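Local coordinates for uncharacterized protein Atu1656 (Agrobacterium tumefaciens, PDB 2OJH), which is of unknown function but adopts a six-bladed beta-propeller fold and belongs to the TolB family, at residues Leu57-Gly62 with Cys86-Gly91. Residues are numbered along the deposited sequence; the frame is centred on the assembly and turned at random.
Sequences LLNSEG and CNNDHG
Asn59 spends both ends of its amide on the loop that faces it. Asn59 OD1 accepts from His90 NE2 at 2.7 Å, lying close to the imidazole plane while the amide itself stands steeply to the ring, 79° between planes. Asn59 ND2 gives one hydrogen to Asn88 OD1, also 2.7 Å away; the bond is nearly straight at 164°, yet it reaches that oxygen from above its carbonyl plane. The other hydrogen goes to a water, which also accepts from Gly62 N and donates to Cys86 O. Asn59 CG is set between its backbone N and carbonyl carbon (chi1 59°). Beside it, Cys86 N donates to Gly62 O (2.8 Å), and Gly62 CA sends a C-H toward Cys86 O at 3.3 Å.

The arrangement joins neighbouring blades of the beta-propeller: strand 55-60 belongs to one four-stranded antiparallel sheet, and residues 86-91 lead into strand 91-92, which starts the next. Leu57 O sits at the imidazole edge, 3.5 Å from His90 CE1. Further out, His90 ND1 is hydrogen-bonded to Asn48 OD1, fixing the ring's rotation, while Asn88 ND2 is hydrogen-bonded to Glu45 OE1 and Asn275 OD1. An Asx turn from Asn87 OD1 to Asp89 N shapes the loop.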
ATOM      1  N   LEU A  57      -8.025   0.820  -8.257  1.00 36.54           N
ATOM      2  CA  LEU A  57      -6.864   0.459  -9.064  1.00 36.75           C
ATOM      3  C   LEU A  57      -6.173  -0.773  -8.460  1.00 36.29           C
ATOM      4  O   LEU A  57      -5.696  -0.753  -7.297  1.00 36.00           O
ATOM      5  CB  LEU A  57      -5.913   1.651  -9.215  1.00 36.61           C
ATOM      6  CG  LEU A  57      -4.731   1.479 -10.184  1.00 37.73           C
ATOM      7  CD1 LEU A  57      -5.201   1.508 -11.637  1.00 36.41           C
ATOM      8  CD2 LEU A  57      -3.692   2.568  -9.902  1.00 37.40           C
ATOM      9  N   LEU A  58      -6.168  -1.857  -9.229  1.00 36.50           N
ATOM     10  CA  LEU A  58      -5.617  -3.144  -8.781  1.00 36.21           C
ATOM     11  C   LEU A  58      -4.505  -3.617  -9.723  1.00 35.75           C
ATOM     12  O   LEU A  58      -4.478  -3.259 -10.901  1.00 35.92           O
ATOM     13  CB  LEU A  58      -6.698  -4.239  -8.820  1.00 36.26           C
ATOM     14  CG  LEU A  58      -7.840  -4.396  -7.798  1.00 39.65           C
ATOM     15  CD1 LEU A  58      -7.457  -5.078  -6.517  1.00 39.09           C
ATOM     16  CD2 LEU A  58      -8.651  -3.106  -7.554  1.00 37.60           C
ATOM     17  N   ASN A  59      -3.620  -4.476  -9.229  1.00 35.16           N
ATOM     18  CA  ASN A  59      -2.752  -5.194 -10.168  1.00 35.71           C
ATOM     19  C   ASN A  59      -3.065  -6.680 -10.234  1.00 35.63           C
ATOM     20  O   ASN A  59      -3.534  -7.299  -9.257  1.00 35.35           O
ATOM     21  CB  ASN A  59      -1.255  -4.961  -9.878  1.00 35.03           C
ATOM     22  CG  ASN A  59      -0.872  -5.399  -8.487  1.00 34.08           C
ATOM     23  OD1 ASN A  59      -1.224  -4.751  -7.513  1.00 36.69           O
ATOM     24  ND2 ASN A  59      -0.167  -6.510  -8.391  1.00 34.61           N
ATOM     25  N   SER A  60      -2.741  -7.253 -11.384  1.00 35.37           N
ATOM     26  CA  SER A  60      -2.855  -8.680 -11.577  1.00 35.91           C
ATOM     27  C   SER A  60      -1.861  -9.136 -12.642  1.00 36.13           C
ATOM     28  O   SER A  60      -1.892  -8.667 -13.796  1.00 35.79           O
ATOM     29  CB  SER A  60      -4.282  -9.045 -11.989  1.00 35.88           C
ATOM     30  OG  SER A  60      -4.407 -10.445 -12.204  1.00 37.13           O
ATOM     31  N   GLU A  61      -0.993 -10.058 -12.237  1.00 36.38           N
ATOM     32  CA  GLU A  61      -0.033 -10.701 -13.145  1.00 37.75           C
ATOM     33  C   GLU A  61       0.811  -9.675 -13.907  1.00 36.88           C
ATOM     34  O   GLU A  61       1.044  -9.814 -15.110  1.00 37.13           O
ATOM     35  CB  GLU A  61      -0.753 -11.662 -14.105  1.00 38.33           C
ATOM     36  CG  GLU A  61      -1.642 -12.694 -13.412  1.00 42.74           C
ATOM     37  CD  GLU A  61      -0.857 -13.749 -12.634  1.00 50.27           C
ATOM     38  OE1 GLU A  61       0.351 -13.932 -12.917  1.00 54.08           O
ATOM     39  OE2 GLU A  61      -1.444 -14.413 -11.741  1.00 53.62           O
ATOM     40  N   GLY A  62       1.240  -8.638 -13.188  1.00 36.45           N
ATOM     41  CA  GLY A  62       2.129  -7.607 -13.728  1.00 37.07           C
ATOM     42  C   GLY A  62       1.482  -6.423 -14.431  1.00 36.34           C
ATOM     43  O   GLY A  62       2.182  -5.483 -14.842  1.00 37.30           O
ATOM     44  N   CYS A  86       4.528  -5.065 -13.315  1.00 36.53           N
ATOM     45  CA  CYS A  86       4.212  -4.261 -12.139  1.00 38.43           C
ATOM     46  C   CYS A  86       3.950  -5.144 -10.918  1.00 38.76           C
ATOM     47  O   CYS A  86       3.351  -6.233 -11.022  1.00 40.33           O
ATOM     48  CB  CYS A  86       2.967  -3.412 -12.390  1.00 38.21           C
ATOM     49  SG  CYS A  86       3.273  -2.155 -13.592  1.00 42.83           S
ATOM     50  N   ASN A  87       4.376  -4.683  -9.753  1.00 37.87           N
ATOM     51  CA  ASN A  87       4.126  -5.454  -8.558  1.00 37.24           C
ATOM     52  C   ASN A  87       2.990  -4.788  -7.758  1.00 37.75           C
ATOM     53  O   ASN A  87       2.289  -3.920  -8.299  1.00 35.98           O
ATOM     54  CB  ASN A  87       5.422  -5.656  -7.752  1.00 38.38           C
ATOM     55  CG  ASN A  87       6.028  -4.335  -7.247  1.00 39.77           C
ATOM     56  OD1 ASN A  87       5.301  -3.401  -6.891  1.00 38.33           O
ATOM     57  ND2 ASN A  87       7.380  -4.278  -7.167  1.00 38.59           N
ATOM     58  N   ASN A  88       2.835  -5.172  -6.494  1.00 35.73           N
ATOM     59  CA  ASN A  88       1.678  -4.734  -5.679  1.00 37.65           C
ATOM     60  C   ASN A  88       1.770  -3.344  -5.061  1.00 38.03           C
ATOM     61  O   ASN A  88       0.912  -2.981  -4.260  1.00 37.36           O
ATOM     62  CB  ASN A  88       1.467  -5.671  -4.504  1.00 36.98           C
ATOM     63  CG  ASN A  88       0.985  -7.029  -4.918  1.00 40.31           C
ATOM     64  OD1 ASN A  88       0.999  -7.396  -6.118  1.00 39.27           O
ATOM     65  ND2 ASN A  88       0.537  -7.798  -3.928  1.00 37.88           N
ATOM     66  N   ASP A  89       2.801  -2.584  -5.434  1.00 38.15           N
ATOM     67  CA  ASP A  89       3.133  -1.318  -4.768  1.00 37.94           C
ATOM     68  C   ASP A  89       2.940  -0.212  -5.772  1.00 37.11           C
ATOM     69  O   ASP A  89       3.773  -0.020  -6.657  1.00 37.55           O
ATOM     70  CB  ASP A  89       4.583  -1.353  -4.268  1.00 37.34           C
ATOM     71  CG  ASP A  89       4.877  -2.521  -3.353  1.00 40.91           C
ATOM     72  OD1 ASP A  89       4.055  -2.875  -2.461  1.00 43.65           O
ATOM     73  OD2 ASP A  89       5.991  -3.081  -3.474  1.00 43.36           O
ATOM     74  N   HIS A  90       1.824   0.505  -5.652  1.00 36.40           N
ATOM     75  CA  HIS A  90       1.410   1.464  -6.676  1.00 36.46           C
ATOM     76  C   HIS A  90       0.423   2.422  -6.038  1.00 36.27           C
ATOM     77  O   HIS A  90      -0.088   2.163  -4.973  1.00 35.57           O
ATOM     78  CB  HIS A  90       0.775   0.764  -7.901  1.00 37.19           C
ATOM     79  CG  HIS A  90      -0.260  -0.281  -7.558  1.00 38.68           C
ATOM     80  ND1 HIS A  90      -1.548   0.041  -7.180  1.00 40.30           N
ATOM     81  CD2 HIS A  90      -0.203  -1.636  -7.572  1.00 38.44           C
ATOM     82  CE1 HIS A  90      -2.227  -1.067  -6.943  1.00 39.08           C
ATOM     83  NE2 HIS A  90      -1.436  -2.101  -7.182  1.00 39.31           N
ATOM     84  N   GLY A  91       0.107   3.528  -6.681  1.00 34.61           N
ATOM     85  CA  GLY A  91      -0.790   4.455  -6.021  1.00 34.80           C
ATOM     86  C   GLY A  91      -1.216   5.519  -6.987  1.00 34.57           C
ATOM     87  O   GLY A  91      -0.799   5.496  -8.151  1.00 34.78           O
TER
HETATM   88  O   HOH W   1       1.322  -7.962 -10.463  1.00 29.96           O